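Local coordinates for reducing end xylose-releasing exo-oligoxylanase (Paenibacillus barengoltzii G22, PDB 5YXT), which hydrolyses xylo-oligosaccharides, probably releasing xylose from their reducing ends, as a glycoside hydrolase of family 8, at residues 30-35 with 79-84; 71-76 with 359-364; 136-141 with 374-379. All coordinates share one frame; numbering follows the deposited sequence.

Interaction 1. Residues 30-35 with 79-84; sequences RLDETW and VQYDRQ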
loop_
_atom_site.group_PDB
_atom_site.type_symbol
_atom_site.label_atom_id
_atom_site.label_comp_id
_atom_site.label_asym_id
_atom_site.label_seq_id
_atom_site.Cartn_x
_atom_site.Cartn_y
_atom_site.Cartn_z
ATOM N N ARG C 30 27.139 -11.054 -3.713
ATOM C CA ARG C 30 26.096 -11.661 -4.536
ATOM C C ARG C 30 26.388 -11.486 -6.021
ATOM O O ARG C 30 26.248 -12.431 -6.807
ATOM C CB ARG C 30 24.739 -11.061 -4.184
ATOM C CG ARG C 30 23.558 -11.806 -4.790
ATOM C CD ARG C 30 23.461 -13.244 -4.285
ATOM N NE ARG C 30 22.880 -13.296 -2.949
ATOM C CZ ARG C 30 21.601 -13.070 -2.676
ATOM N NH1 ARG C 30 20.753 -12.785 -3.654
ATOM N NH2 ARG C 30 21.171 -13.130 -1.419
ATOM N N LEU C 31 26.790 -10.278 -6.424
ATOM C CA LEU C 31 27.130 -10.041 -7.822
ATOM C C LEU C 31 28.291 -10.927 -8.268
ATOM O O LEU C 31 28.228 -11.578 -9.319
ATOM C CB LEU C 31 27.463 -8.564 -8.036
ATOM C CG LEU C 31 27.792 -8.148 -9.473
ATOM C CD1 LEU C 31 26.711 -8.623 -10.443
ATOM C CD2 LEU C 31 27.963 -6.644 -9.565
ATOM N N ASP C 32 29.367 -10.964 -7.479
ATOM C CA ASP C 32 30.524 -11.763 -7.872
ATOM C C ASP C 32 30.207 -13.255 -7.855
ATOM O O ASP C 32 30.654 -13.989 -8.739
ATOM C CB ASP C 32 31.715 -11.450 -6.970
ATOM C CG ASP C 32 32.151 -10.005 -7.082
ATOM O OD1 ASP C 32 31.994 -9.445 -8.188
ATOM O OD2 ASP C 32 32.630 -9.424 -6.075
ATOM N N GLU C 33 29.440 -13.727 -6.863
ATOM C CA GLU C 33 29.060 -15.141 -6.855
ATOM C C GLU C 33 28.173 -15.477 -8.052
ATOM O O GLU C 33 28.273 -16.568 -8.625
ATOM C CB GLU C 33 28.343 -15.502 -5.551
ATOM C CG GLU C 33 29.248 -15.641 -4.338
ATOM C CD GLU C 33 28.467 -15.652 -3.029
ATOM O OE1 GLU C 33 27.260 -15.316 -3.055
ATOM O OE2 GLU C 33 29.056 -16.003 -1.976
ATOM N N THR C 34 27.299 -14.546 -8.443
ATOM C CA THR C 34 26.446 -14.770 -9.604
ATOM C C THR C 34 27.263 -14.828 -10.886
ATOM O O THR C 34 27.056 -15.713 -11.724
ATOM C CB THR C 34 25.395 -13.673 -9.701
ATOM O OG1 THR C 34 24.607 -13.676 -8.509
ATOM C CG2 THR C 34 24.496 -13.910 -10.909
ATOM N N TRP C 35 28.172 -13.866 -11.078
ATOM C CA TRP C 35 29.075 -13.934 -12.222
ATOM C C TRP C 35 29.753 -15.299 -12.298
ATOM O O TRP C 35 29.748 -15.960 -13.343
ATOM C CB TRP C 35 30.124 -12.810 -12.158
ATOM C CG TRP C 35 31.112 -12.943 -13.265
ATOM C CD1 TRP C 35 32.329 -13.549 -13.204
ATOM C CD2 TRP C 35 30.940 -12.523 -14.627
ATOM N NE1 TRP C 35 32.936 -13.521 -14.438
ATOM C CE2 TRP C 35 32.105 -12.895 -15.329
ATOM C CE3 TRP C 35 29.918 -11.861 -15.317
ATOM C CZ2 TRP C 35 32.279 -12.630 -16.694
ATOM C CZ3 TRP C 35 30.093 -11.588 -16.675
ATOM C CH2 TRP C 35 31.266 -11.979 -17.347
ATOM N N VAL C 79 30.962 -6.470 -20.708
ATOM C CA VAL C 79 31.484 -5.110 -20.685
ATOM C C VAL C 79 31.031 -4.375 -19.424
ATOM O O VAL C 79 31.777 -3.550 -18.885
ATOM C CB VAL C 79 31.105 -4.357 -21.979
ATOM C CG1 VAL C 79 29.600 -4.246 -22.142
ATOM C CG2 VAL C 79 31.797 -2.961 -22.046
ATOM N N GLN C 80 29.840 -4.671 -18.900
ATOM C CA GLN C 80 29.440 -4.043 -17.642
ATOM C C GLN C 80 30.293 -4.543 -16.479
ATOM O O GLN C 80 30.646 -3.773 -15.582
ATOM C CB GLN C 80 27.957 -4.301 -17.373
ATOM C CG GLN C 80 27.012 -3.588 -18.338
ATOM C CD GLN C 80 27.126 -2.081 -18.272
ATOM O OE1 GLN C 80 27.580 -1.530 -17.285
ATOM N NE2 GLN C 80 26.715 -1.406 -19.341
ATOM N N TYR C 81 30.633 -5.824 -16.484
ATOM C CA TYR C 81 31.418 -6.443 -15.426
ATOM C C TYR C 81 32.928 -6.362 -15.661
ATOM O O TYR C 81 33.693 -6.858 -14.829
ATOM C CB TYR C 81 30.990 -7.908 -15.256
ATOM C CG TYR C 81 31.313 -8.478 -13.891
ATOM C CD1 TYR C 81 30.637 -8.054 -12.759
ATOM C CD2 TYR C 81 32.298 -9.436 -13.741
ATOM C CE1 TYR C 81 30.942 -8.574 -11.512
ATOM C CE2 TYR C 81 32.605 -9.965 -12.509
ATOM C CZ TYR C 81 31.927 -9.533 -11.400
ATOM O OH TYR C 81 32.249 -10.068 -10.178
ATOM N N ASP C 82 33.372 -5.763 -16.772
ATOM C CA ASP C 82 34.793 -5.493 -17.038
ATOM C C ASP C 82 35.593 -6.784 -17.226
ATOM O O ASP C 82 36.615 -7.006 -16.573
ATOM C CB ASP C 82 35.416 -4.635 -15.933
ATOM C CG ASP C 82 36.653 -3.908 -16.390
ATOM O OD1 ASP C 82 36.995 -4.005 -17.587
ATOM O OD2 ASP C 82 37.295 -3.243 -15.547
ATOM N N ARG C 83 35.126 -7.645 -18.130
ATOM C CA ARG C 83 35.898 -8.825 -18.531
ATOM C C ARG C 83 35.989 -8.856 -20.049
ATOM O O ARG C 83 35.149 -9.443 -20.744
ATOM C CB ARG C 83 35.305 -10.100 -17.963
ATOM C CG ARG C 83 35.855 -10.377 -16.559
ATOM C CD ARG C 83 34.747 -10.769 -15.625
ATOM N NE ARG C 83 35.165 -11.362 -14.342
ATOM C CZ ARG C 83 35.722 -10.702 -13.321
ATOM N NH1 ARG C 83 35.931 -9.385 -13.386
ATOM N NH2 ARG C 83 36.042 -11.368 -12.210
ATOM N N GLN C 84 37.049 -8.226 -20.558
ATOM C CA GLN C 84 37.254 -8.133 -21.998
ATOM C C GLN C 84 37.530 -9.493 -22.615
ATOM O O GLN C 84 37.157 -9.731 -23.767
ATOM C CB GLN C 84 38.405 -7.173 -22.298
ATOM C CG GLN C 84 38.523 -6.828 -23.770
ATOM C CD GLN C 84 39.542 -5.734 -24.020
ATOM O OE1 GLN C 84 39.617 -5.166 -25.112
ATOM N NE2 GLN C 84 40.332 -5.431 -23.008
#

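Interaction 2. Residues 71-76 with 359-364; sequences MSYGMM and NCLYLF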
loop_
_atom_site.group_PDB
_atom_site.type_symbol
_atom_site.label_atom_id
_atom_site.label_comp_id
_atom_site.label_asym_id
_atom_site.label_seq_id
_atom_site.Cartn_x
_atom_site.Cartn_y
_atom_site.Cartn_z
ATOM N N MET C 71 24.100 -14.241 -27.122
ATOM C CA MET C 71 25.453 -13.762 -27.401
ATOM C C MET C 71 25.571 -12.272 -27.107
ATOM O O MET C 71 26.537 -11.820 -26.483
ATOM C CB MET C 71 25.821 -14.044 -28.855
ATOM C CG MET C 71 25.973 -15.520 -29.178
ATOM S SD MET C 71 27.215 -16.330 -28.167
ATOM C CE MET C 71 28.528 -16.629 -29.355
ATOM N N SER C 72 24.585 -11.492 -27.553
ATOM C CA SER C 72 24.644 -10.056 -27.308
ATOM C C SER C 72 24.438 -9.737 -25.833
ATOM O O SER C 72 25.053 -8.795 -25.312
ATOM C CB SER C 72 23.609 -9.342 -28.178
ATOM O OG SER C 72 22.300 -9.669 -27.762
ATOM N N TYR C 73 23.587 -10.505 -25.139
ATOM C CA TYR C 73 23.471 -10.347 -23.691
ATOM C C TYR C 73 24.800 -10.622 -23.009
ATOM O O TYR C 73 25.182 -9.924 -22.057
ATOM C CB TYR C 73 22.429 -11.308 -23.127
ATOM C CG TYR C 73 20.985 -10.933 -23.307
ATOM C CD1 TYR C 73 20.619 -9.695 -23.814
ATOM C CD2 TYR C 73 19.981 -11.824 -22.952
ATOM C CE1 TYR C 73 19.282 -9.354 -23.968
ATOM C CE2 TYR C 73 18.648 -11.495 -23.108
ATOM C CZ TYR C 73 18.307 -10.258 -23.612
ATOM O OH TYR C 73 16.985 -9.925 -23.755
ATOM N N GLY C 74 25.481 -11.685 -23.439
ATOM C CA GLY C 74 26.761 -12.020 -22.842
ATOM C C GLY C 74 27.777 -10.915 -23.025
ATOM O O GLY C 74 28.542 -10.603 -22.109
ATOM N N MET C 75 27.799 -10.304 -24.206
ATOM C CA MET C 75 28.723 -9.196 -24.410
ATOM C C MET C 75 28.355 -8.014 -23.522
ATOM O O MET C 75 29.241 -7.356 -22.967
ATOM C CB MET C 75 28.751 -8.796 -25.882
ATOM C CG MET C 75 29.594 -9.726 -26.727
ATOM S SD MET C 75 29.198 -9.599 -28.468
ATOM C CE MET C 75 29.771 -7.926 -28.782
ATOM N N MET C 76 27.055 -7.741 -23.346
ATOM C CA MET C 76 26.688 -6.627 -22.476
ATOM C C MET C 76 27.061 -6.913 -21.026
ATOM O O MET C 76 27.593 -6.033 -20.340
ATOM C CB MET C 76 25.195 -6.295 -22.593
ATOM C CG MET C 76 24.811 -5.045 -21.738
ATOM S SD MET C 76 25.615 -3.477 -22.249
ATOM C CE MET C 76 24.577 -2.987 -23.625
ATOM N N ASN C 359 18.508 -16.880 -16.225
ATOM C CA ASN C 359 19.762 -16.439 -15.624
ATOM C C ASN C 359 20.314 -15.186 -16.295
ATOM O O ASN C 359 20.937 -14.359 -15.627
ATOM C CB ASN C 359 20.778 -17.581 -15.642
ATOM C CG ASN C 359 20.471 -18.623 -14.582
ATOM O OD1 ASN C 359 19.531 -18.448 -13.802
ATOM N ND2 ASN C 359 21.246 -19.702 -14.546
ATOM N N CYS C 360 20.085 -15.012 -17.598
ATOM C CA CYS C 360 20.444 -13.747 -18.244
ATOM C C CYS C 360 19.697 -12.579 -17.616
ATOM O O CYS C 360 20.293 -11.540 -17.295
ATOM C CB CYS C 360 20.133 -13.805 -19.740
ATOM S SG CYS C 360 21.164 -14.931 -20.669
ATOM N N LEU C 361 18.376 -12.724 -17.464
ATOM C CA LEU C 361 17.573 -11.661 -16.877
ATOM C C LEU C 361 17.968 -11.429 -15.425
ATOM O O LEU C 361 17.979 -10.289 -14.943
ATOM C CB LEU C 361 16.088 -12.018 -16.983
ATOM C CG LEU C 361 15.367 -11.641 -18.284
ATOM C CD1 LEU C 361 16.212 -11.929 -19.487
ATOM C CD2 LEU C 361 14.024 -12.361 -18.377
ATOM N N TYR C 362 18.309 -12.506 -14.723
ATOM C CA TYR C 362 18.721 -12.408 -13.325
ATOM C C TYR C 362 19.978 -11.548 -13.174
ATOM O O TYR C 362 20.042 -10.657 -12.313
ATOM C CB TYR C 362 18.942 -13.823 -12.792
ATOM C CG TYR C 362 19.201 -13.957 -11.320
ATOM C CD1 TYR C 362 20.412 -13.554 -10.765
ATOM C CD2 TYR C 362 18.262 -14.544 -10.494
ATOM C CE1 TYR C 362 20.656 -13.699 -9.426
ATOM C CE2 TYR C 362 18.507 -14.701 -9.140
ATOM C CZ TYR C 362 19.702 -14.273 -8.616
ATOM O OH TYR C 362 19.947 -14.427 -7.273
ATOM N N LEU C 363 20.992 -11.798 -14.005
ATOM C CA LEU C 363 22.222 -11.024 -13.883
ATOM C C LEU C 363 22.002 -9.572 -14.285
ATOM O O LEU C 363 22.535 -8.663 -13.635
ATOM C CB LEU C 363 23.350 -11.647 -14.705
ATOM C CG LEU C 363 24.718 -10.980 -14.475
ATOM C CD1 LEU C 363 25.066 -10.863 -12.999
ATOM C CD2 LEU C 363 25.843 -11.709 -15.167
ATOM N N PHE C 364 21.210 -9.333 -15.334
ATOM C CA PHE C 364 20.890 -7.960 -15.719
ATOM C C PHE C 364 20.265 -7.207 -14.552
ATOM O O PHE C 364 20.643 -6.067 -14.260
ATOM C CB PHE C 364 19.940 -7.939 -16.915
ATOM C CG PHE C 364 20.625 -8.058 -18.252
ATOM C CD1 PHE C 364 21.886 -7.523 -18.457
ATOM C CD2 PHE C 364 19.981 -8.682 -19.318
ATOM C CE1 PHE C 364 22.511 -7.626 -19.686
ATOM C CE2 PHE C 364 20.591 -8.780 -20.566
ATOM C CZ PHE C 364 21.858 -8.255 -20.753
#

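Interaction 3. Residues 136-141 with 374-379; sequences LLFASH and RIWMPR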
loop_
_atom_site.group_PDB
_atom_site.type_symbol
_atom_site.label_atom_id
_atom_site.label_comp_id
_atom_site.label_asym_id
_atom_site.label_seq_id
_atom_site.Cartn_x
_atom_site.Cartn_y
_atom_site.Cartn_z
ATOM N N LEU C 136 29.218 -3.087 -28.055
ATOM C CA LEU C 136 30.441 -2.758 -28.785
ATOM C C LEU C 136 30.858 -1.306 -28.566
ATOM O O LEU C 136 32.052 -1.009 -28.431
ATOM C CB LEU C 136 30.237 -3.036 -30.274
ATOM C CG LEU C 136 30.254 -4.516 -30.682
ATOM C CD1 LEU C 136 29.590 -4.720 -32.040
ATOM C CD2 LEU C 136 31.692 -5.100 -30.653
ATOM N N LEU C 137 29.891 -0.381 -28.550
ATOM C CA LEU C 137 30.220 1.015 -28.273
ATOM C C LEU C 137 30.763 1.173 -26.860
ATOM O O LEU C 137 31.757 1.883 -26.642
ATOM C CB LEU C 137 28.985 1.899 -28.480
ATOM C CG LEU C 137 28.615 2.150 -29.948
ATOM C CD1 LEU C 137 27.193 2.662 -30.059
ATOM C CD2 LEU C 137 29.597 3.138 -30.581
ATOM N N PHE C 138 30.119 0.516 -25.886
ATOM C CA PHE C 138 30.642 0.485 -24.525
ATOM C C PHE C 138 32.027 -0.145 -24.486
ATOM O O PHE C 138 32.897 0.309 -23.743
ATOM C CB PHE C 138 29.701 -0.297 -23.598
ATOM C CG PHE C 138 28.433 0.444 -23.222
ATOM C CD1 PHE C 138 28.313 1.818 -23.439
ATOM C CD2 PHE C 138 27.362 -0.238 -22.650
ATOM C CE1 PHE C 138 27.129 2.500 -23.099
ATOM C CE2 PHE C 138 26.196 0.432 -22.306
ATOM C CZ PHE C 138 26.084 1.813 -22.538
ATOM N N ALA C 139 32.241 -1.220 -25.251
ATOM C CA ALA C 139 33.562 -1.843 -25.254
ATOM C C ALA C 139 34.598 -0.894 -25.837
ATOM O O ALA C 139 35.719 -0.793 -25.327
ATOM C CB ALA C 139 33.526 -3.160 -26.041
ATOM N N SER C 140 34.231 -0.186 -26.905
ATOM C CA SER C 140 35.123 0.814 -27.476
ATOM C C SER C 140 35.464 1.886 -26.448
ATOM O O SER C 140 36.607 2.353 -26.381
ATOM C CB SER C 140 34.477 1.428 -28.720
ATOM O OG SER C 140 35.286 2.438 -29.293
ATOM N N HIS C 141 34.497 2.265 -25.617
ATOM C CA HIS C 141 34.725 3.346 -24.660
ATOM C C HIS C 141 35.486 2.883 -23.425
ATOM O O HIS C 141 36.358 3.613 -22.928
ATOM C CB HIS C 141 33.393 3.974 -24.255
ATOM C CG HIS C 141 32.653 4.590 -25.400
ATOM N ND1 HIS C 141 31.327 4.954 -25.321
ATOM C CD2 HIS C 141 33.058 4.899 -26.656
ATOM C CE1 HIS C 141 30.948 5.463 -26.480
ATOM N NE2 HIS C 141 31.979 5.438 -27.307
ATOM N N ARG C 374 25.708 0.517 -16.386
ATOM C CA ARG C 374 26.054 1.916 -16.590
ATOM C C ARG C 374 26.237 2.273 -18.056
ATOM O O ARG C 374 26.428 1.411 -18.919
ATOM C CB ARG C 374 27.343 2.269 -15.854
ATOM C CG ARG C 374 27.279 1.912 -14.397
ATOM C CD ARG C 374 28.443 2.492 -13.653
ATOM N NE ARG C 374 28.351 2.188 -12.237
ATOM C CZ ARG C 374 28.867 2.956 -11.286
ATOM N NH1 ARG C 374 29.507 4.076 -11.614
ATOM N NH2 ARG C 374 28.737 2.603 -10.014
ATOM N N ILE C 375 26.193 3.583 -18.307
ATOM C CA ILE C 375 26.520 4.163 -19.600
ATOM C C ILE C 375 28.014 4.453 -19.591
ATOM O O ILE C 375 28.494 5.286 -18.817
ATOM C CB ILE C 375 25.718 5.439 -19.877
ATOM C CG1 ILE C 375 24.219 5.129 -19.906
ATOM C CG2 ILE C 375 26.172 6.066 -21.181
ATOM C CD1 ILE C 375 23.321 6.364 -19.783
ATOM N N TRP C 376 28.748 3.751 -20.438
ATOM C CA TRP C 376 30.194 3.892 -20.497
ATOM C C TRP C 376 30.515 4.950 -21.542
ATOM O O TRP C 376 30.289 4.740 -22.738
ATOM C CB TRP C 376 30.836 2.542 -20.792
ATOM C CG TRP C 376 30.619 1.674 -19.631
ATOM C CD1 TRP C 376 29.709 0.661 -19.517
ATOM C CD2 TRP C 376 31.248 1.801 -18.357
ATOM N NE1 TRP C 376 29.767 0.120 -18.251
ATOM C CE2 TRP C 376 30.708 0.801 -17.522
ATOM C CE3 TRP C 376 32.243 2.641 -17.846
ATOM C CZ2 TRP C 376 31.119 0.631 -16.193
ATOM C CZ3 TRP C 376 32.647 2.473 -16.535
ATOM C CH2 TRP C 376 32.091 1.469 -15.724
ATOM N N MET C 377 31.041 6.133 -21.062
ATOM C CA MET C 377 31.205 7.305 -21.906
ATOM C C MET C 377 32.553 7.276 -22.622
ATOM O O MET C 377 33.514 6.674 -22.129
ATOM C CB MET C 377 31.098 8.577 -21.067
ATOM C CG MET C 377 29.745 8.772 -20.413
ATOM S SD MET C 377 28.474 9.102 -21.646
ATOM C CE MET C 377 28.929 10.769 -22.171
ATOM N N PRO C 378 32.643 7.929 -23.781
ATOM C CA PRO C 378 33.929 7.993 -24.491
ATOM C C PRO C 378 34.997 8.657 -23.632
ATOM O O PRO C 378 34.713 9.556 -22.839
ATOM C CB PRO C 378 33.615 8.825 -25.741
ATOM C CG PRO C 378 32.136 8.825 -25.875
ATOM C CD PRO C 378 31.565 8.635 -24.497
ATOM N N ARG C 379 36.233 8.190 -23.790
ATOM C CA ARG C 379 37.367 8.684 -23.010
ATOM C C ARG C 379 38.109 9.801 -23.748
ATOM O O ARG C 379 37.512 10.572 -24.502
ATOM C CB ARG C 379 38.334 7.537 -22.690
ATOM C CG ARG C 379 39.247 7.176 -23.849
ATOM C CD ARG C 379 39.434 5.654 -24.006
ATOM N NE ARG C 379 40.213 5.346 -25.210
ATOM C CZ ARG C 379 39.689 4.811 -26.309
ATOM N NH1 ARG C 379 38.402 4.517 -26.339
ATOM N NH2 ARG C 379 40.442 4.568 -27.378
#

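Interaction 1. Residues 30-35 with 79-84
Trp35 of helix 24-40 and Tyr81 in the turn after helix 68-80 mark the nearest backbone approach, with their CA atoms 8.5 Å apart. The turn changes direction at Asp82, which has positive phi, and Arg83 is the N-cap of the next helix. Tyr81 and Arg83 share one face of the Trp35 indole. Trp35 CG lies anti to the backbone N (chi1 175°), which sets it against Tyr81. The five-membered ring of Trp35 and the Tyr81 ring form an offset stack, with centroids 4.4 Å apart and planes at 18°. The closest atoms are Trp35 CG and Tyr81 CE2, at 3.4 Å. Trp35 CB adds a CH-pi contact over the Tyr81 face, 4.1 Å from its centroid. Leu31 CG touches Tyr81 CE1 at 3.8 Å. Arg83 lays its aliphatic part over the indole rim, with CD 3.3 Å from Trp35 CZ2. Its guanidinium stands almost upright to the indole and makes an off-centre cation-pi contact, with Arg83 CZ 4.6 Å from the centroid of the Trp35 five-membered ring. Tyr81 CE2 sits over the centre of one guanidinium face. Trp35 NE1 and Arg83 NE are both donors and do not bond; the indole N-H goes to Glu40 instead. Asp32 OD1 is modelled too close to Tyr81 OH, so their relation is doubtful. The contact packs one helix against the turn joining two consecutive helices, as in the (alpha/alpha)6 barrel of family 8.

Interaction 2. Residues 71-76 with 359-364
Tyr73 and Phe364 each hold CG anti to the carbonyl carbon (chi1 -78° for Tyr73), and from facing helices their rings meet between the two backbones. They form a T-shaped pair. The edge of Phe364 points at one face of Tyr73, with the planes at 85° and the centroids 4.9 Å apart. Phe364 CE2 leads, 3.4 Å from Tyr73 CD1, so it sits toward the rim of the tyrosine ring. Helices 68-80 and 355-369 run nearly parallel here, at 25°, with their local axes 10.9 Å apart. Their burial near the centre of the chain is consistent with inner helices of the (alpha/alpha)6 barrel of family 8. The wide spacing is bridged by the aromatic side chains. Cys360 packs beside the same tyrosine: its CB is 3.8 Å from Tyr73 CD2. Cys360 SG lies at the ring edge in a sulfur-aromatic contact, 5.4 Å from the Tyr73 centroid. Leu361 CD1 comes more loosely to Tyr73 CE2, at 4.4 Å. An alanine in place of Tyr73 would probably open a gap beside the Phe364 edge and Cys360, and leave Arg264 without the hydroxyl that bonds it. Tyr131 of helix 126-143 also meets Tyr73 edge-to-face. Met76 reaches a different atom of the Phe364 ring. Its CG lies anti to the backbone N and comes 4.0 Å from Phe364 CE1, while the rest of the bent chain leads away from helix 355-369. Tyr373 also packs against Phe364, with its ring turned only slightly from the phenylalanine plane.

Interaction 3. Residues 136-141 with 374-379
The C-terminal tail of the barrel docks here on helix 126-143, where Trp376 and Pro378 meet Phe138 and His141. The fold is the (alpha/alpha)6 barrel of family 8, and the tail follows helix 355-369 in an extended form without regular structure. Phe138 and Trp376 make a T-shaped pair. The indole edge points at one face of Phe138, with planes at 83°. Trp376 CD1 leads and comes 3.9 Å from Phe138 CG. Trp376 CB packs alongside, 3.7 Å from Phe138 CD1. Tail backbone atoms also touch the phenyl ring: Trp376 N is 3.4 Å from Phe138 CE1, and Arg374 O lies near Phe138 CE2. Gln80 of helix 68-80 bonds both Arg374 O and the indole NE1, so helix 68-80 also holds the tail. Arg142 adds a cation-pi contact to Trp376. The His141 imidazole donates from ND1 to Trp376 O at 2.8 Å, with an N-H...O angle of 158°. That oxygen lies in the ring plane, so the bond helps to fix the ring's rotation. The two ring faces are also occupied. Leu137 O sits over the centre of one face. Over the opposite face the Pro378 ring makes a CH-pi contact, its CG 3.6 Å from His141 CE1.

In the fold
Interaction 2 is the core contact: it is fully buried, apolar, and lies nearest the chain centre. Interactions 1 and 3 are only partly buried and lie farther out, where charged or polar groups join the aromatic packing. Helix 68-80 connects them. Its middle serves interaction 2, its C-terminal end leads into the turn of interaction 1, and Gln80 there bonds the tail of interaction 3. Thr34 and Leu31 touch Leu363, so helix 24-40 also packs on helix 355-369. Met76 SD reaches Phe138 and joins interaction 2 to interaction 3. Interaction 3 has a clear hydrogen bond between its segments, from His141 to the tail backbone.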